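Local coordinates for abietadiene synthase, chloroplastic (Abies grandis, PDB 3S9V), which belongs to the plant terpene synthases, a family of largely helical enzymes that carry an N-terminal domain and a metal-binding domain, at residues A[99-104]-A[133-138]; A[54-59]-A[109-114]; A[600-605]-A[648-653]; A[532-537]-A[641-646]; A[365-370]-A[411-416]. All coordinates share one frame; numbering follows the deposited sequence.

Interaction 1. Residues A[99-104]-A[133-138]; sequences FLAYDR and RTQAGK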
# COMPACT_ATOMS: atom_id res chain seq x y z
N PHE A 99 12.61 -22.43 -11.32
CA PHE A 99 12.07 -23.73 -11.65
C PHE A 99 10.71 -24.06 -11.04
O PHE A 99 10.55 -24.05 -9.82
CB PHE A 99 13.05 -24.83 -11.23
CG PHE A 99 12.60 -26.21 -11.61
CD1 PHE A 99 12.98 -26.77 -12.82
CD2 PHE A 99 11.75 -26.93 -10.76
CE1 PHE A 99 12.53 -28.04 -13.19
CE2 PHE A 99 11.29 -28.20 -11.12
CZ PHE A 99 11.68 -28.75 -12.34
N LEU A 100 9.75 -24.36 -11.90
CA LEU A 100 8.42 -24.76 -11.47
C LEU A 100 8.12 -25.97 -12.36
O LEU A 100 8.10 -25.86 -13.58
CB LEU A 100 7.38 -23.66 -11.71
CG LEU A 100 5.99 -24.02 -11.17
CD1 LEU A 100 6.00 -24.12 -9.63
CD2 LEU A 100 4.98 -22.98 -11.62
N ALA A 101 7.92 -27.12 -11.74
CA ALA A 101 7.66 -28.33 -12.50
C ALA A 101 6.55 -28.15 -13.54
O ALA A 101 6.77 -28.40 -14.73
CB ALA A 101 7.32 -29.49 -11.55
N TYR A 102 5.38 -27.70 -13.10
CA TYR A 102 4.25 -27.50 -14.02
C TYR A 102 4.65 -26.67 -15.24
O TYR A 102 4.36 -27.04 -16.37
CB TYR A 102 3.09 -26.83 -13.31
CG TYR A 102 2.42 -27.70 -12.27
CD1 TYR A 102 2.30 -27.26 -10.95
CD2 TYR A 102 1.90 -28.95 -12.60
CE1 TYR A 102 1.67 -28.04 -9.99
CE2 TYR A 102 1.28 -29.74 -11.64
CZ TYR A 102 1.17 -29.28 -10.33
OH TYR A 102 0.55 -30.04 -9.37
N ASP A 103 5.30 -25.55 -14.98
CA ASP A 103 5.77 -24.63 -16.02
C ASP A 103 6.62 -25.38 -17.06
O ASP A 103 6.35 -25.31 -18.26
CB ASP A 103 6.57 -23.50 -15.36
CG ASP A 103 7.13 -22.47 -16.35
OD1 ASP A 103 6.34 -21.74 -16.98
OD2 ASP A 103 8.38 -22.38 -16.47
N ARG A 104 7.65 -26.09 -16.60
CA ARG A 104 8.54 -26.82 -17.50
C ARG A 104 7.87 -27.90 -18.34
O ARG A 104 8.10 -27.97 -19.55
CB ARG A 104 9.71 -27.42 -16.72
CG ARG A 104 10.59 -26.39 -16.02
CD ARG A 104 11.12 -25.34 -17.00
NE ARG A 104 11.93 -24.34 -16.32
CZ ARG A 104 13.13 -24.58 -15.80
NH1 ARG A 104 13.67 -25.79 -15.88
NH2 ARG A 104 13.78 -23.61 -15.17
N ARG A 133 9.64 -37.05 -19.74
CA ARG A 133 9.49 -38.36 -19.14
C ARG A 133 10.08 -38.42 -17.73
O ARG A 133 9.48 -38.98 -16.81
CB ARG A 133 10.13 -39.45 -20.02
CG ARG A 133 10.24 -40.81 -19.35
CD ARG A 133 10.43 -41.93 -20.37
NE ARG A 133 11.51 -41.64 -21.30
CZ ARG A 133 11.33 -41.42 -22.60
NH1 ARG A 133 10.11 -41.45 -23.13
NH2 ARG A 133 12.38 -41.15 -23.36
N THR A 134 11.26 -37.83 -17.54
CA THR A 134 11.87 -37.85 -16.22
C THR A 134 11.08 -36.99 -15.25
O THR A 134 10.85 -37.38 -14.10
CB THR A 134 13.32 -37.33 -16.26
OG1 THR A 134 14.06 -38.07 -17.24
CG2 THR A 134 13.97 -37.50 -14.90
N GLN A 135 10.66 -35.82 -15.70
CA GLN A 135 9.89 -34.91 -14.86
C GLN A 135 8.47 -35.42 -14.60
O GLN A 135 7.92 -35.19 -13.53
CB GLN A 135 9.83 -33.53 -15.51
CG GLN A 135 9.11 -32.50 -14.66
CD GLN A 135 9.80 -32.30 -13.33
OE1 GLN A 135 10.93 -31.81 -13.27
NE2 GLN A 135 9.11 -32.68 -12.25
N ALA A 136 7.88 -36.11 -15.58
CA ALA A 136 6.52 -36.61 -15.41
C ALA A 136 6.43 -37.61 -14.26
O ALA A 136 5.41 -37.69 -13.58
CB ALA A 136 6.03 -37.26 -16.71
N GLY A 137 7.51 -38.36 -14.03
CA GLY A 137 7.52 -39.34 -12.96
C GLY A 137 7.83 -38.81 -11.57
O GLY A 137 7.87 -39.58 -10.61
N LYS A 138 8.06 -37.50 -11.45
CA LYS A 138 8.37 -36.89 -10.15
C LYS A 138 7.33 -35.85 -9.73
O LYS A 138 7.54 -35.12 -8.76
CB LYS A 138 9.75 -36.23 -10.20
CG LYS A 138 10.90 -37.17 -10.52
CD LYS A 138 12.25 -36.47 -10.37
CE LYS A 138 12.40 -35.31 -11.34
NZ LYS A 138 13.78 -34.73 -11.32
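Gln135 reaches across to Phe99 and Ala101 with the two ends of its amide. On the weakly polar side, OE1 lies in the plane of the Phe99 ring, at its edge, 3.3 Å from CZ, so the oxygen meets the partly positive C-H rim and not the pi face. Ring and amide planes are turned 48° apart, and the two side chains approach from opposite directions. The other end makes a van der Waals contact, the Ala101 CB methyl sitting 3.7 Å from the amide nitrogen, Gln135 NE2. NE2 also has a hydrogen bond close by in the chain, which probably helps fix the amide's rotation. The bend at chi2 (60°) turns the Gln135 chain so that its amide spans both partners. The segments are the start of helix 101-117 and the end of helix 122-136, consecutive antiparallel helices forming an alpha-alpha hairpin, and the contact closes its open end. Backbone bonding starts the first helix: Leu100 is the N-cap and its O accepts from Arg104 N at 3.1 Å. Phe99 CG lies 4.3 Å above one face of the Arg104 guanidinium, offset toward its rim, and Arg104 NH2 is held by Glu95 O.

Interaction 2. Residues A[54-59]-A[109-114]; sequences PSAYDT and LACIIT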
# COMPACT_ATOMS: atom_id res chain seq x y z
N PRO A 54 9.92 -13.99 -22.02
CA PRO A 54 9.25 -14.77 -23.07
C PRO A 54 8.53 -15.96 -22.45
O PRO A 54 8.92 -16.47 -21.40
CB PRO A 54 10.40 -15.20 -23.97
CG PRO A 54 11.54 -15.30 -23.04
CD PRO A 54 11.38 -14.09 -22.16
N SER A 55 7.44 -16.37 -23.09
CA SER A 55 6.68 -17.53 -22.64
C SER A 55 6.92 -18.63 -23.68
O SER A 55 6.35 -18.59 -24.77
CB SER A 55 5.19 -17.22 -22.56
OG SER A 55 4.45 -18.39 -22.25
N ALA A 56 7.77 -19.58 -23.35
CA ALA A 56 8.06 -20.65 -24.30
C ALA A 56 6.75 -21.31 -24.74
O ALA A 56 6.56 -21.61 -25.92
CB ALA A 56 8.99 -21.67 -23.67
N TYR A 57 5.85 -21.51 -23.79
CA TYR A 57 4.56 -22.15 -24.08
C TYR A 57 3.74 -21.37 -25.12
O TYR A 57 3.28 -21.94 -26.10
CB TYR A 57 3.76 -22.29 -22.79
CG TYR A 57 2.31 -22.64 -22.99
CD1 TYR A 57 1.91 -23.96 -23.23
CD2 TYR A 57 1.33 -21.66 -22.97
CE1 TYR A 57 0.58 -24.28 -23.43
CE2 TYR A 57 0.00 -21.97 -23.18
CZ TYR A 57 -0.37 -23.28 -23.41
OH TYR A 57 -1.68 -23.56 -23.64
N ASP A 58 3.55 -20.08 -24.89
CA ASP A 58 2.77 -19.25 -25.81
C ASP A 58 3.48 -19.10 -27.14
O ASP A 58 2.85 -19.08 -28.19
CB ASP A 58 2.52 -17.88 -25.20
CG ASP A 58 1.51 -17.92 -24.06
OD1 ASP A 58 0.33 -17.59 -24.30
OD2 ASP A 58 1.91 -18.30 -22.94
N THR A 59 4.80 -18.99 -27.09
CA THR A 59 5.57 -18.84 -28.31
C THR A 59 5.37 -20.08 -29.16
O THR A 59 5.24 -20.00 -30.38
CB THR A 59 7.04 -18.63 -27.99
OG1 THR A 59 7.17 -17.47 -27.17
CG2 THR A 59 7.85 -18.44 -29.26
N LEU A 109 6.10 -29.84 -23.45
CA LEU A 109 5.11 -30.54 -24.25
C LEU A 109 4.71 -29.66 -25.43
O LEU A 109 4.72 -30.09 -26.58
CB LEU A 109 3.89 -30.89 -23.40
CG LEU A 109 2.77 -31.64 -24.10
CD1 LEU A 109 3.32 -32.89 -24.77
CD2 LEU A 109 1.69 -32.01 -23.09
N ALA A 110 4.37 -28.40 -25.14
CA ALA A 110 3.97 -27.46 -26.18
C ALA A 110 5.04 -27.29 -27.27
O ALA A 110 4.72 -27.26 -28.46
CB ALA A 110 3.65 -26.11 -25.57
N CYS A 111 6.31 -27.19 -26.89
CA CYS A 111 7.37 -27.03 -27.88
C CYS A 111 7.63 -28.29 -28.71
O CYS A 111 7.90 -28.22 -29.90
CB CYS A 111 8.67 -26.56 -27.21
SG CYS A 111 8.57 -24.89 -26.55
N ILE A 112 7.54 -29.45 -28.06
CA ILE A 112 7.76 -30.72 -28.73
C ILE A 112 6.70 -30.94 -29.81
O ILE A 112 6.99 -31.41 -30.91
CB ILE A 112 7.71 -31.89 -27.73
CG1 ILE A 112 9.01 -31.92 -26.92
CG2 ILE A 112 7.46 -33.20 -28.44
CD1 ILE A 112 8.97 -32.90 -25.78
N ILE A 113 5.46 -30.58 -29.49
CA ILE A 113 4.38 -30.74 -30.46
C ILE A 113 4.60 -29.82 -31.67
O ILE A 113 4.43 -30.25 -32.81
CB ILE A 113 3.02 -30.45 -29.78
CG1 ILE A 113 2.72 -31.57 -28.78
CG2 ILE A 113 1.92 -30.31 -30.82
CD1 ILE A 113 1.45 -31.37 -27.97
N THR A 114 5.00 -28.58 -31.42
CA THR A 114 5.23 -27.62 -32.50
C THR A 114 6.42 -27.97 -33.39
O THR A 114 6.34 -27.84 -34.62
CB THR A 114 5.43 -26.20 -31.93
OG1 THR A 114 4.29 -25.83 -31.15
CG2 THR A 114 5.62 -25.19 -33.06
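Tyr57 and Ala110 make the tight part of this contact, where the backbones close to 5.7 Å between their CA atoms. Ala110 CB meets the Tyr57 ring obliquely, 3.6 Å from CD1. With CG anti to the backbone N (chi1 167°), the ring reaches out across helix 101-117, so that CD1 comes onto the Ala110 methyl, and Met158 of helix 151-164 touches both residues. At its far end the phenol is hydrogen-bonded to Glu207; the Tyr57 and Trp61 rings meet edge-to-face. The looser part lies beside it: Cys111 SG stands 3.9 Å from Ala56 O and 4.3 Å from Ala56 CB, with Trp82 packed on Ala56. Farther out, partly exposed Pro54 makes no contact with 109-114. Ser55, the N-cap of helix 56-62, has an O that accepts from both Thr59 N and Thr59 OG1, the hydroxyl standing above the carbonyl plane, and its OG donates to the anti lone pair of Asp58 OD2 at 2.6 Å. A short helix thus leans on a long one through a tyrosine ring set against an alanine, and an alanine beside a cysteine, consistent with the all-helical barrel architecture of the N-terminal half of large plant terpene synthases.

Interaction 3. Residues A[600-605]-A[648-653]; sequences GYIQNV and SALFTG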
# COMPACT_ATOMS: atom_id res chain seq x y z
N GLY A 600 3.66 37.57 17.79
CA GLY A 600 2.24 37.74 18.05
C GLY A 600 1.48 36.47 17.71
O GLY A 600 0.58 36.05 18.44
N TYR A 601 1.88 35.85 16.60
CA TYR A 601 1.28 34.62 16.10
C TYR A 601 1.48 33.49 17.12
O TYR A 601 0.53 32.79 17.50
CB TYR A 601 1.95 34.25 14.77
CG TYR A 601 1.56 32.90 14.20
CD1 TYR A 601 0.41 32.75 13.44
CD2 TYR A 601 2.36 31.79 14.42
CE1 TYR A 601 0.06 31.50 12.90
CE2 TYR A 601 2.03 30.55 13.89
CZ TYR A 601 0.88 30.41 13.13
OH TYR A 601 0.55 29.18 12.61
N ILE A 602 2.72 33.33 17.56
CA ILE A 602 3.08 32.32 18.54
C ILE A 602 2.35 32.54 19.86
O ILE A 602 1.94 31.57 20.52
CB ILE A 602 4.61 32.31 18.77
CG1 ILE A 602 5.30 31.84 17.49
CG2 ILE A 602 4.99 31.39 19.92
CD1 ILE A 602 6.79 31.63 17.63
N GLN A 603 2.16 33.80 20.24
CA GLN A 603 1.48 34.12 21.49
C GLN A 603 -0.01 33.77 21.41
O GLN A 603 -0.58 33.27 22.36
CB GLN A 603 1.61 35.60 21.83
CG GLN A 603 3.03 36.09 22.06
CD GLN A 603 3.09 37.57 22.38
OE1 GLN A 603 4.12 38.22 22.17
NE2 GLN A 603 1.99 38.11 22.90
N ASN A 604 -0.61 34.05 20.26
CA ASN A 604 -2.02 33.76 20.06
C ASN A 604 -2.24 32.25 20.02
O ASN A 604 -3.22 31.74 20.58
CB ASN A 604 -2.51 34.41 18.77
CG ASN A 604 -4.02 34.37 18.63
OD1 ASN A 604 -4.55 33.76 17.71
ND2 ASN A 604 -4.72 35.02 19.56
N VAL A 605 -1.34 31.52 19.37
CA VAL A 605 -1.47 30.07 19.31
C VAL A 605 -1.53 29.56 20.74
O VAL A 605 -2.42 28.78 21.09
CB VAL A 605 -0.27 29.40 18.60
CG1 VAL A 605 -0.33 27.87 18.78
CG2 VAL A 605 -0.28 29.77 17.12
N SER A 648 4.86 24.54 14.14
CA SER A 648 5.74 23.83 13.21
C SER A 648 5.57 24.32 11.76
O SER A 648 6.53 24.34 10.99
CB SER A 648 5.45 22.32 13.25
OG SER A 648 5.74 21.77 14.52
N ALA A 649 4.34 24.71 11.40
CA ALA A 649 4.02 25.19 10.05
C ALA A 649 4.79 26.43 9.61
O ALA A 649 4.72 26.84 8.45
CB ALA A 649 2.51 25.46 9.95
N LEU A 650 5.51 27.05 10.54
CA LEU A 650 6.31 28.23 10.22
C LEU A 650 7.69 27.82 9.72
O LEU A 650 8.44 28.64 9.20
CB LEU A 650 6.51 29.10 11.47
CG LEU A 650 5.43 30.06 11.97
CD1 LEU A 650 4.06 29.46 11.80
CD2 LEU A 650 5.72 30.37 13.43
N PHE A 651 8.02 26.54 9.87
CA PHE A 651 9.35 26.07 9.48
C PHE A 651 9.42 24.99 8.41
O PHE A 651 10.29 24.12 8.47
CB PHE A 651 10.10 25.61 10.74
CG PHE A 651 10.17 26.66 11.81
CD1 PHE A 651 9.07 26.91 12.63
CD2 PHE A 651 11.32 27.43 11.98
CE1 PHE A 651 9.12 27.92 13.60
CE2 PHE A 651 11.38 28.43 12.94
CZ PHE A 651 10.28 28.68 13.75
N THR A 652 8.55 25.06 7.41
CA THR A 652 8.53 24.08 6.33
C THR A 652 9.55 24.36 5.23
O THR A 652 9.99 23.45 4.52
CB THR A 652 7.14 24.03 5.68
OG1 THR A 652 6.82 25.33 5.17
CG2 THR A 652 6.08 23.61 6.70
N GLY A 653 9.94 25.63 5.09
CA GLY A 653 10.90 25.99 4.07
C GLY A 653 10.31 26.98 3.10
O GLY A 653 11.00 27.50 2.23
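Leu650 lies alongside the Tyr601 ring, the two side chains running past each other in opposite directions, within the all-helical metal-binding domain of the terpene synthase fold. Helix 599-621 supplies the tyrosine, and the loop that follows helix 641-648 supplies the leucine. Leu650 CD2 is 3.8 Å from Tyr601 CD2 and 3.7 Å from Tyr601 CE2; a still shorter approach of Leu650 CD1 to CE2 is doubtful. Ile602 adds a looser hydrophobic touch, its CG1 lying 4.3 Å from Leu650 CD2. With its CG anti to the backbone N (chi1 173°), Tyr601 directs its ring toward the loop. A second layer holds these groups. One face of the ring carries Val605 CG2, 4.0 Å above the plane and offset toward the rim. The OH is hydrogen-bonded to Leu646 O, in the helix just before the loop, which ties the ring's polar end to the same chain segment that Leu650 follows. Leu656 touches both Tyr601 and Leu650, while Phe583 and Ile586 pack on Ile602. The loop is shaped by a type I beta turn from Ser648 to Phe651, and Gln594 NE2 grips Leu650 O. Ser648 OG bonds back to Val644 O. In the turn, Phe651 N donates to Ser648 O at 2.9 Å, and that same oxygen lies at the edge of the Phe651 ring, in its plane.

Interaction 4. Residues A[532-537]-A[641-646]; sequences NFTVIL and LGTVVL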
# COMPACT_ATOMS: atom_id res chain seq x y z
N ASN A 532 6.88 18.74 23.37
CA ASN A 532 7.37 18.52 24.73
C ASN A 532 6.78 19.59 25.65
O ASN A 532 6.41 19.30 26.79
CB ASN A 532 8.90 18.58 24.78
CG ASN A 532 9.47 17.57 25.75
OD1 ASN A 532 9.09 17.54 26.92
ND2 ASN A 532 10.40 16.75 25.28
N PHE A 533 6.68 20.82 25.17
CA PHE A 533 6.11 21.86 26.00
C PHE A 533 4.62 21.69 26.23
O PHE A 533 4.11 22.11 27.26
CB PHE A 533 6.41 23.25 25.43
CG PHE A 533 7.59 23.91 26.08
CD1 PHE A 533 8.82 23.97 25.43
CD2 PHE A 533 7.49 24.40 27.38
CE1 PHE A 533 9.93 24.52 26.06
CE2 PHE A 533 8.60 24.95 28.02
CZ PHE A 533 9.82 25.00 27.36
N THR A 534 3.91 21.08 25.28
CA THR A 534 2.48 20.87 25.50
C THR A 534 2.31 19.80 26.57
O THR A 534 1.33 19.79 27.31
CB THR A 534 1.73 20.44 24.20
OG1 THR A 534 2.27 19.21 23.71
CG2 THR A 534 1.89 21.50 23.14
N VAL A 535 3.29 18.90 26.68
CA VAL A 535 3.25 17.84 27.69
C VAL A 535 3.55 18.42 29.06
O VAL A 535 2.85 18.13 30.03
CB VAL A 535 4.27 16.72 27.38
CG1 VAL A 535 4.49 15.84 28.61
CG2 VAL A 535 3.76 15.88 26.22
N ILE A 536 4.60 19.23 29.13
CA ILE A 536 5.03 19.88 30.37
C ILE A 536 3.94 20.79 30.94
O ILE A 536 3.62 20.72 32.13
CB ILE A 536 6.32 20.72 30.14
CG1 ILE A 536 7.51 19.79 29.85
CG2 ILE A 536 6.62 21.59 31.34
CD1 ILE A 536 8.77 20.55 29.46
N LEU A 537 3.39 21.65 30.09
CA LEU A 537 2.34 22.57 30.52
C LEU A 537 1.06 21.82 30.84
O LEU A 537 0.29 22.23 31.71
CB LEU A 537 2.09 23.64 29.44
CG LEU A 537 3.30 24.54 29.17
CD1 LEU A 537 2.92 25.65 28.19
CD2 LEU A 537 3.79 25.14 30.46
N LEU A 641 -2.74 19.11 19.83
CA LEU A 641 -2.18 18.80 18.52
C LEU A 641 -2.19 20.04 17.62
O LEU A 641 -1.26 20.26 16.85
CB LEU A 641 -2.96 17.67 17.86
CG LEU A 641 -3.00 16.37 18.68
CD1 LEU A 641 -3.77 15.31 17.92
CD2 LEU A 641 -1.57 15.91 18.97
N GLY A 642 -3.24 20.85 17.74
CA GLY A 642 -3.32 22.05 16.93
C GLY A 642 -2.12 22.97 17.12
O GLY A 642 -1.56 23.48 16.16
N THR A 643 -1.73 23.17 18.38
CA THR A 643 -0.61 24.04 18.76
C THR A 643 0.71 23.59 18.12
O THR A 643 1.45 24.40 17.55
CB THR A 643 -0.46 24.07 20.30
OG1 THR A 643 -1.59 24.74 20.86
CG2 THR A 643 0.84 24.78 20.74
N VAL A 644 0.97 22.29 18.19
CA VAL A 644 2.17 21.70 17.62
C VAL A 644 2.22 22.00 16.11
O VAL A 644 3.24 22.42 15.58
CB VAL A 644 2.17 20.19 17.84
CG1 VAL A 644 3.46 19.58 17.28
CG2 VAL A 644 2.02 19.89 19.33
N VAL A 645 1.09 21.80 15.44
CA VAL A 645 1.01 22.05 14.01
C VAL A 645 1.20 23.52 13.63
O VAL A 645 2.01 23.85 12.77
CB VAL A 645 -0.35 21.58 13.44
CG1 VAL A 645 -0.52 22.08 12.01
CG2 VAL A 645 -0.42 20.06 13.48
N LEU A 646 0.45 24.40 14.28
CA LEU A 646 0.52 25.82 13.96
C LEU A 646 1.90 26.44 14.15
O LEU A 646 2.28 27.36 13.42
CB LEU A 646 -0.54 26.57 14.76
CG LEU A 646 -1.97 26.15 14.35
CD1 LEU A 646 -3.00 26.86 15.22
CD2 LEU A 646 -2.20 26.49 12.88
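Thr643 OG1 is gripped by two groups, Gln609 OE1 and Arg666 NH1, while its other branch, the CG2 methyl, meets Thr534 across the contact. Thr643 CG2 stands 4.2 Å from Thr534 CG2, and Val644 CG2 approaches the same methyl at 4.1 Å. The Thr534 side chain runs past that of Thr643 in the opposite direction and crosses that of Val644 at about a right angle. The torsion of Thr534 (chi1 60°) places OG1 between the backbone N and the carbonyl carbon, within reach of Ser531 O one turn back, to which it is hydrogen-bonded; CG2 is left to point at helix 641-648. Trp606 and Tyr613 of helix 599-621 also touch Thr534, so three helices converge here. The residues directly after Leu537, at the C-terminal end of helix 521-541, read DDLYD, which matches the DDxxD aspartate-rich motif of the metal-binding terpene synthase domain. Thr534 and Val644 have CA atoms 7.9 Å apart, and the contacts are at ordinary van der Waals range or a little beyond. Both threonines thus spend their hydroxyls on bonds away from the interface, so what joins the two helices here is methyl packing in a buried, hydrophobic setting.

Interaction 5. Residues A[365-370]-A[411-416]; sequences DMLNVN and KNIRGE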
# COMPACT_ATOMS: atom_id res chain seq x y z
N ASP A 365 -4.68 -10.37 -3.75
CA ASP A 365 -5.70 -9.40 -4.15
C ASP A 365 -6.58 -8.89 -3.00
O ASP A 365 -6.91 -7.70 -2.96
CB ASP A 365 -6.56 -9.94 -5.30
CG ASP A 365 -7.06 -11.35 -5.05
OD1 ASP A 365 -6.21 -12.27 -4.96
OD2 ASP A 365 -8.29 -11.53 -4.94
N MET A 366 -6.98 -9.76 -2.07
CA MET A 366 -7.81 -9.29 -0.96
C MET A 366 -6.98 -8.29 -0.17
O MET A 366 -7.53 -7.35 0.40
CB MET A 366 -8.27 -10.44 -0.04
CG MET A 366 -9.39 -11.33 -0.62
SD MET A 366 -10.92 -10.48 -1.11
CE MET A 366 -10.54 -10.06 -2.79
N LEU A 367 -5.67 -8.49 -0.14
CA LEU A 367 -4.80 -7.57 0.58
C LEU A 367 -4.81 -6.18 -0.04
O LEU A 367 -4.95 -5.18 0.68
CB LEU A 367 -3.36 -8.09 0.64
CG LEU A 367 -2.38 -7.06 1.22
CD1 LEU A 367 -2.85 -6.63 2.60
CD2 LEU A 367 -0.98 -7.65 1.30
N ASN A 368 -4.64 -6.09 -1.35
CA ASN A 368 -4.65 -4.77 -1.99
C ASN A 368 -6.03 -4.12 -1.87
O ASN A 368 -6.14 -2.89 -1.80
CB ASN A 368 -4.21 -4.88 -3.45
CG ASN A 368 -2.74 -5.22 -3.58
OD1 ASN A 368 -1.90 -4.65 -2.88
ND2 ASN A 368 -2.41 -6.15 -4.48
N VAL A 369 -7.07 -4.94 -1.83
CA VAL A 369 -8.42 -4.44 -1.68
C VAL A 369 -8.56 -3.90 -0.26
O VAL A 369 -9.21 -2.87 -0.04
CB VAL A 369 -9.48 -5.56 -1.91
CG1 VAL A 369 -10.86 -5.08 -1.49
CG2 VAL A 369 -9.51 -5.97 -3.38
N ASN A 370 -7.96 -4.57 0.71
CA ASN A 370 -8.03 -4.14 2.11
C ASN A 370 -7.34 -2.79 2.31
O ASN A 370 -7.87 -1.91 3.00
CB ASN A 370 -7.42 -5.19 3.04
CG ASN A 370 -7.40 -4.74 4.50
OD1 ASN A 370 -6.48 -4.04 4.93
ND2 ASN A 370 -8.42 -5.12 5.25
N LYS A 411 7.80 -13.16 -1.58
CA LYS A 411 8.79 -13.45 -0.54
C LYS A 411 8.16 -13.72 0.84
O LYS A 411 8.52 -14.68 1.51
CB LYS A 411 9.80 -12.31 -0.42
CG LYS A 411 10.83 -12.50 0.69
CD LYS A 411 11.81 -11.34 0.74
CE LYS A 411 12.77 -11.49 1.92
NZ LYS A 411 13.78 -10.40 1.99
N ASN A 412 7.22 -12.87 1.26
CA ASN A 412 6.57 -13.06 2.55
C ASN A 412 5.25 -12.30 2.62
O ASN A 412 5.16 -11.24 3.24
CB ASN A 412 7.49 -12.60 3.69
CG ASN A 412 6.91 -12.89 5.08
OD1 ASN A 412 6.16 -13.85 5.26
ND2 ASN A 412 7.28 -12.08 6.06
N ILE A 413 4.23 -12.85 1.99
CA ILE A 413 2.93 -12.23 1.98
C ILE A 413 2.35 -12.16 3.39
O ILE A 413 1.66 -11.20 3.74
CB ILE A 413 1.96 -13.00 1.03
CG1 ILE A 413 0.78 -12.10 0.66
CG2 ILE A 413 1.47 -14.28 1.70
CD1 ILE A 413 1.19 -10.86 -0.10
N ARG A 414 2.65 -13.16 4.21
CA ARG A 414 2.14 -13.17 5.58
C ARG A 414 2.59 -11.92 6.31
O ARG A 414 1.81 -11.30 7.05
CB ARG A 414 2.63 -14.40 6.34
CG ARG A 414 1.99 -14.56 7.71
CD ARG A 414 2.73 -15.57 8.56
NE ARG A 414 2.10 -15.74 9.87
CZ ARG A 414 0.94 -16.36 10.06
NH1 ARG A 414 0.28 -16.87 9.04
NH2 ARG A 414 0.44 -16.47 11.28
N GLY A 415 3.84 -11.53 6.11
CA GLY A 415 4.35 -10.34 6.75
C GLY A 415 3.61 -9.09 6.30
O GLY A 415 3.36 -8.18 7.09
N GLU A 416 3.26 -9.04 5.01
CA GLU A 416 2.54 -7.89 4.49
C GLU A 416 1.12 -7.87 5.04
O GLU A 416 0.58 -6.81 5.33
CB GLU A 416 2.49 -7.94 2.96
CG GLU A 416 3.82 -7.65 2.29
CD GLU A 416 3.71 -7.69 0.77
OE1 GLU A 416 2.85 -6.97 0.21
OE2 GLU A 416 4.48 -8.45 0.14
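Leu367 presents its CD2 methyl to both Glu416 and Ile413, and the hydrophobic part of the contact rests on that one carbon. CD2 is 3.9 Å from Glu416 CB, against the base of the glutamate chain, and 4.1 Å from Ile413 CD1; it also comes 4.0 Å from Glu416 OE1. The Leu367 and Glu416 side chains cross at about a right angle. In Ile413 the branch that does the touching is the CG1-CD1 arm, whose CG1 is anti to the backbone N (chi1 -161°). Val363 and Thr364 of helix 363-373 touch Ile413 as well. Charge is handled to one side: Glu416 runs extended beyond CG to a salt bridge between OE1 and Arg282 NH2, which probably compensates its buried carboxylate. Polar bonding at the helix start is more elaborate. Asn412 is the N-cap of helix 413-422, its OD1 accepting a weak bond from Gly415 N (3.4 Å, angle 149°). OD1 also accepts from Phe404 N, and ND2 bonds to Asn440 OD1, so the cap is tethered to chain on both sides of the segment in sequence. Here helix 363-373 packs against the first turn of helix 413-422, a helix-on-helix contact consistent with the alpha-barrel fold of the terpene synthase N-terminal domain.

Overall arrangement
The five contacts spread along an elongated, almost wholly helical chain. Interactions 1 and 2 share helix 101-117 at one end; their centres are 15 Å apart and their segments alternate in sequence. Interactions 3 and 4 occupy the opposite end, within the metal-binding domain, with centres 12 Å apart; they also alternate along the chain, and they meet directly where Val605 packs on Thr643. Interaction 5 lies near the middle, 29 Å from interaction 1 and 37 Å from interaction 4 between centres. Along the chain come interactions 1 and 2, then 5, then 3 and 4, as in space, and the contacts of each region stay within that region.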